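Putative peptidase (Chlamydophila abortus, PDB 3CE2) is a putative zinc metallopeptidase of the M3B (oligopeptidase F) family that probably degrades small bioactive peptides. Local coordinates at residues N274-T279 / P425-E430; T456-C461 / I603-S608. All coordinates share one frame; numbering follows the deposited sequence.

Interaction 1. Residues N274-T279 / P425-E430; sequences NNIPTT and PIFLAE. With ZN (zinc ion), chain D.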
loop_
_atom_site.group_PDB
_atom_site.type_symbol
_atom_site.label_atom_id
_atom_site.label_comp_id
_atom_site.label_asym_id
_atom_site.label_seq_id
_atom_site.Cartn_x
_atom_site.Cartn_y
_atom_site.Cartn_z
ATOM N N ASN A 274 14.351 -5.285 -0.046
ATOM C CA ASN A 274 14.079 -4.839 1.312
ATOM C C ASN A 274 14.828 -5.633 2.359
ATOM O O ASN A 274 14.611 -5.446 3.559
ATOM C CB ASN A 274 12.597 -4.970 1.596
ATOM C CG ASN A 274 11.815 -3.804 1.087
ATOM O OD1 ASN A 274 10.659 -3.955 0.685
ATOM N ND2 ASN A 274 12.429 -2.615 1.112
ATOM N N ASN A 275 15.684 -6.539 1.901
ATOM C CA ASN A 275 16.461 -7.361 2.801
ATOM C C ASN A 275 15.617 -8.162 3.801
ATOM O O ASN A 275 15.915 -8.187 4.994
ATOM C CB ASN A 275 17.422 -6.493 3.578
ATOM C CG ASN A 275 18.490 -7.305 4.225
ATOM O OD1 ASN A 275 18.679 -8.465 3.863
ATOM N ND2 ASN A 275 19.192 -6.728 5.193
ATOM N N ILE A 276 14.571 -8.824 3.326
ATOM C CA ILE A 276 13.732 -9.604 4.210
ATOM C C ILE A 276 14.127 -11.087 4.175
ATOM O O ILE A 276 14.262 -11.678 3.103
ATOM C CB ILE A 276 12.273 -9.461 3.805
ATOM C CG1 ILE A 276 11.956 -7.983 3.518
ATOM C CG2 ILE A 276 11.337 -10.109 4.855
ATOM C CD1 ILE A 276 11.445 -7.242 4.677
ATOM N N PRO A 277 14.352 -11.689 5.355
ATOM C CA PRO A 277 14.674 -13.112 5.385
ATOM C C PRO A 277 13.438 -13.904 4.986
ATOM O O PRO A 277 12.333 -13.562 5.403
ATOM C CB PRO A 277 15.020 -13.376 6.871
ATOM C CG PRO A 277 15.174 -12.043 7.488
ATOM C CD PRO A 277 14.324 -11.097 6.702
ATOM N N THR A 278 13.620 -14.958 4.198
ATOM C CA THR A 278 12.475 -15.735 3.737
ATOM C C THR A 278 11.709 -16.258 4.940
ATOM O O THR A 278 10.498 -16.513 4.871
ATOM C CB THR A 278 12.878 -16.931 2.861
ATOM O OG1 THR A 278 13.307 -18.004 3.699
ATOM C CG2 THR A 278 13.988 -16.563 1.881
ATOM N N THR A 279 12.399 -16.401 6.061
ATOM C CA THR A 279 11.729 -17.013 7.192
ATOM C C THR A 279 10.611 -16.126 7.712
ATOM O O THR A 279 9.643 -16.598 8.290
ATOM C CB THR A 279 12.702 -17.381 8.315
ATOM O OG1 THR A 279 13.259 -16.184 8.876
ATOM C CG2 THR A 279 13.822 -18.265 7.762
ATOM N N PRO A 425 10.021 3.244 2.965
ATOM C CA PRO A 425 9.679 2.434 1.794
ATOM C C PRO A 425 8.219 1.967 1.841
ATOM O O PRO A 425 7.534 2.159 2.860
ATOM C CB PRO A 425 10.621 1.233 1.915
ATOM C CG PRO A 425 10.769 1.036 3.389
ATOM C CD PRO A 425 10.750 2.466 3.980
ATOM N N ILE A 426 7.761 1.361 0.742
ATOM C CA ILE A 426 6.355 0.948 0.592
ATOM C C ILE A 426 5.959 -0.034 1.691
ATOM O O ILE A 426 4.879 0.056 2.266
ATOM C CB ILE A 426 6.095 0.303 -0.786
ATOM C CG1 ILE A 426 6.370 1.300 -1.925
ATOM C CG2 ILE A 426 4.665 -0.248 -0.869
ATOM C CD1 ILE A 426 5.236 2.320 -2.179
ATOM N N PHE A 427 6.858 -0.966 1.974
ATOM C CA PHE A 427 6.688 -1.904 3.055
ATOM C C PHE A 427 6.207 -1.236 4.357
ATOM O O PHE A 427 5.592 -1.872 5.176
ATOM C CB PHE A 427 8.022 -2.628 3.287
ATOM C CG PHE A 427 7.957 -3.719 4.313
ATOM C CD1 PHE A 427 7.927 -5.049 3.927
ATOM C CD2 PHE A 427 7.918 -3.419 5.667
ATOM C CE1 PHE A 427 7.856 -6.055 4.869
ATOM C CE2 PHE A 427 7.840 -4.418 6.597
ATOM C CZ PHE A 427 7.808 -5.743 6.195
ATOM N N LEU A 428 6.494 0.041 4.572
ATOM C CA LEU A 428 6.079 0.669 5.835
ATOM C C LEU A 428 4.986 1.711 5.649
ATOM O O LEU A 428 4.536 2.314 6.612
ATOM C CB LEU A 428 7.262 1.339 6.544
ATOM C CG LEU A 428 8.501 0.582 7.025
ATOM C CD1 LEU A 428 9.486 1.597 7.600
ATOM C CD2 LEU A 428 8.139 -0.480 8.081
ATOM N N ALA A 429 4.557 1.931 4.415
ATOM C CA ALA A 429 3.669 3.067 4.123
ATOM C C ALA A 429 2.221 2.902 4.547
ATOM O O ALA A 429 1.446 3.845 4.463
ATOM C CB ALA A 429 3.734 3.423 2.636
ATOM N N GLU A 430 1.819 1.718 4.964
ATOM C CA GLU A 430 0.424 1.560 5.348
ATOM C C GLU A 430 0.208 1.513 6.872
ATOM O O GLU A 430 -0.924 1.576 7.347
ATOM C CB GLU A 430 -0.231 0.364 4.618
ATOM C CG GLU A 430 -0.871 0.700 3.239
ATOM C CD GLU A 430 -2.038 1.726 3.303
ATOM O OE1 GLU A 430 -3.084 1.474 3.955
ATOM O OE2 GLU A 430 -1.925 2.792 2.671
HETATM ZN ZN ZN D . -3.233 4.890 2.464
#
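Ile276 and Asn274 meet the Phe427 ring obliquely. At the edge, in the ring plane, lies CD2 of its own neighbour Leu428. Ile276 and Phe427 approach from opposite directions, and CD1 of Ile276 comes within 3.8 Å of CE1 of Phe427. The Asn274 amide plane is turned 72° from the ring, and OD1 of Asn274 sits 3.9 Å from CB of Phe427. On the amide's nitrogen side, ND2 of Asn274 is 4.3 Å from CB of Pro425. The ring reaches across because CG of Phe427 is anti to the backbone N (chi1 -175°). All these contacts are van der Waals; the segments share no hydrogen bond. Asn275, with positive phi, is the C-prime residue of a Schellman motif that ends helix 266-271. The chain then turns through Ile276 into helix 278-289. Residues 425-430 lead to the zinc site of an HExxH metallopeptidase: OE2 of Glu430 binds zinc at 2.5 Å, with His402 and His406 as the other protein ligands. Tyr536 touches both Ile276 and Phe427, and Pro575 touches both Asn274 and Phe427.

Interaction 2. Residues T456-C461 / I603-S608; sequences TILTRC and IQELSS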
loop_
_atom_site.group_PDB
_atom_site.type_symbol
_atom_site.label_atom_id
_atom_site.label_comp_id
_atom_site.label_asym_id
_atom_site.label_seq_id
_atom_site.Cartn_x
_atom_site.Cartn_y
_atom_site.Cartn_z
ATOM N N THR A 456 -21.949 -2.086 14.546
ATOM C CA THR A 456 -21.525 -1.506 13.291
ATOM C C THR A 456 -20.015 -1.296 13.288
ATOM O O THR A 456 -19.326 -1.788 12.407
ATOM C CB THR A 456 -22.301 -0.218 12.982
ATOM O OG1 THR A 456 -23.606 -0.576 12.527
ATOM C CG2 THR A 456 -21.647 0.585 11.872
ATOM N N ILE A 457 -19.498 -0.603 14.295
ATOM C CA ILE A 457 -18.068 -0.327 14.387
ATOM C C ILE A 457 -17.232 -1.595 14.502
ATOM O O ILE A 457 -16.229 -1.760 13.809
ATOM C CB ILE A 457 -17.757 0.535 15.588
ATOM C CG1 ILE A 457 -18.401 1.897 15.415
ATOM C CG2 ILE A 457 -16.259 0.672 15.772
ATOM C CD1 ILE A 457 -18.529 2.639 16.715
ATOM N N LEU A 458 -17.632 -2.497 15.382
ATOM C CA LEU A 458 -16.857 -3.713 15.567
ATOM C C LEU A 458 -16.827 -4.506 14.283
ATOM O O LEU A 458 -15.843 -5.172 13.965
ATOM C CB LEU A 458 -17.460 -4.555 16.680
ATOM C CG LEU A 458 -17.045 -4.110 18.074
ATOM C CD1 LEU A 458 -18.140 -4.405 19.066
ATOM C CD2 LEU A 458 -15.729 -4.788 18.468
ATOM N N THR A 459 -17.918 -4.436 13.541
ATOM C CA THR A 459 -18.045 -5.261 12.360
ATOM C C THR A 459 -17.130 -4.728 11.253
ATOM O O THR A 459 -16.463 -5.506 10.563
ATOM C CB THR A 459 -19.514 -5.362 11.916
ATOM O OG1 THR A 459 -20.199 -6.243 12.815
ATOM C CG2 THR A 459 -19.603 -5.941 10.535
ATOM N N ARG A 460 -17.068 -3.401 11.124
ATOM C CA ARG A 460 -16.269 -2.781 10.087
ATOM C C ARG A 460 -14.794 -3.072 10.341
ATOM O O ARG A 460 -14.012 -3.383 9.430
ATOM C CB ARG A 460 -16.515 -1.279 10.057
ATOM C CG ARG A 460 -15.922 -0.615 8.826
ATOM C CD ARG A 460 -16.471 0.774 8.620
ATOM N NE ARG A 460 -16.212 1.619 9.783
ATOM C CZ ARG A 460 -17.130 1.986 10.675
ATOM N NH1 ARG A 460 -16.778 2.750 11.699
ATOM N NH2 ARG A 460 -18.396 1.597 10.543
ATOM N N CYS A 461 -14.448 -2.985 11.610
ATOM C CA CYS A 461 -13.116 -3.220 12.080
ATOM C C CYS A 461 -12.645 -4.670 11.908
ATOM O O CYS A 461 -11.511 -4.915 11.505
ATOM C CB CYS A 461 -13.063 -2.821 13.547
ATOM S SG CYS A 461 -11.602 -3.377 14.355
ATOM N N ILE A 603 -13.104 -9.563 19.111
ATOM C CA ILE A 603 -14.056 -10.634 18.855
ATOM C C ILE A 603 -14.893 -10.886 20.108
ATOM O O ILE A 603 -16.097 -11.084 20.014
ATOM C CB ILE A 603 -13.366 -11.934 18.410
ATOM C CG1 ILE A 603 -12.689 -11.733 17.054
ATOM C CG2 ILE A 603 -14.362 -13.075 18.332
ATOM C CD1 ILE A 603 -11.989 -12.953 16.544
ATOM N N GLN A 604 -14.255 -10.847 21.276
ATOM C CA GLN A 604 -14.968 -11.057 22.537
ATOM C C GLN A 604 -15.919 -9.926 22.856
ATOM O O GLN A 604 -17.037 -10.182 23.276
ATOM C CB GLN A 604 -14.014 -11.274 23.708
ATOM C CG GLN A 604 -13.398 -12.661 23.751
ATOM C CD GLN A 604 -12.201 -12.729 24.711
ATOM O OE1 GLN A 604 -11.477 -13.734 24.755
ATOM N NE2 GLN A 604 -11.988 -11.653 25.477
ATOM N N GLU A 605 -15.506 -8.673 22.662
ATOM C CA GLU A 605 -16.471 -7.573 22.848
ATOM C C GLU A 605 -17.711 -7.827 22.008
ATOM O O GLU A 605 -18.822 -7.724 22.495
ATOM C CB GLU A 605 -15.897 -6.214 22.462
ATOM C CG GLU A 605 -14.766 -5.722 23.328
ATOM C CD GLU A 605 -14.388 -4.281 23.011
ATOM O OE1 GLU A 605 -15.273 -3.533 22.534
ATOM O OE2 GLU A 605 -13.216 -3.893 23.247
ATOM N N LEU A 606 -17.507 -8.175 20.739
ATOM C CA LEU A 606 -18.612 -8.327 19.797
ATOM C C LEU A 606 -19.498 -9.477 20.224
ATOM O O LEU A 606 -20.734 -9.380 20.216
ATOM C CB LEU A 606 -18.088 -8.594 18.385
ATOM C CG LEU A 606 -19.188 -8.905 17.359
ATOM C CD1 LEU A 606 -20.054 -7.689 17.123
ATOM C CD2 LEU A 606 -18.622 -9.396 16.042
ATOM N N SER A 607 -18.833 -10.566 20.600
ATOM C CA SER A 607 -19.482 -11.803 20.988
ATOM C C SER A 607 -20.445 -11.599 22.150
ATOM O O SER A 607 -21.508 -12.191 22.193
ATOM C CB SER A 607 -18.439 -12.844 21.358
ATOM O OG SER A 607 -19.006 -14.128 21.306
ATOM N N SER A 608 -20.094 -10.749 23.092
ATOM C CA SER A 608 -21.007 -10.528 24.184
ATOM C C SER A 608 -21.905 -9.291 23.975
ATOM O O SER A 608 -22.532 -8.805 24.906
ATOM C CB SER A 608 -20.254 -10.498 25.518
ATOM O OG SER A 608 -19.283 -9.475 25.517
#
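Leu458 reaches across to Leu606, and these two leucines form the close part of the contact. CD1 of Leu458 lies against the backbone of the partner helix, 4.0 Å from CA of Leu606 and 4.2 Å from N of Leu606. In return, CD1 of Leu606 comes to 4.1 Å from CB of Leu458. Leu458 thus reaches the partner backbone, while Leu606 meets the base of the Leu458 side chain. With chi1 at 174°, Leu606 swings its CG away from its own N, and this carries CD1 to the Leu458 side. Both residues are buried. Tyr298 and Ile301 of helix 292-306 also touch Leu606, and Leu609 touches Leu458.

The contact is looser at Glu605, which is partly exposed. There CD2 of Leu458 approaches CB of Glu605 at 4.2 Å. The Glu605 carboxylate makes long, weak ion pairs with Lys601 and Lys602 of its own helix. The helix ends at Ser607, and exposed Ser608 is the first residue past it. OG and N of Ser608 reach O of Gln604 from opposite faces of the carbonyl plane, with OG at 3.3 Å.

The arrangement is apolar helix-to-helix packing: the last turn of helix 590-607 rests on the early part of long helix 451-487, in a mostly helical fold and away from the zinc sites.

How the interactions relate
From the N terminus, the chain first reaches 274-279. It then runs through 145 residues, including the small mixed sheet and helix 394-416 with His402 and His406, before 425-430 closes interaction 1. That contact ties the turn between helices 266-271 and 278-289 to the loop before helix 431-447. After helix 431-447 the chain enters helix 451-487, where interaction 2 opens. After another 141 residues, largely helical, 603-608 at the end of helix 590-607 closes interaction 2. The two loops are in series: they neither nest nor cross. The centres of interactions 1 and 2 are 30 Å apart, and their nearest atoms about 13 Å apart. Helix 431-447 links them: it follows the loop of interaction 1, and its Leu445 touches Glu605 in interaction 2.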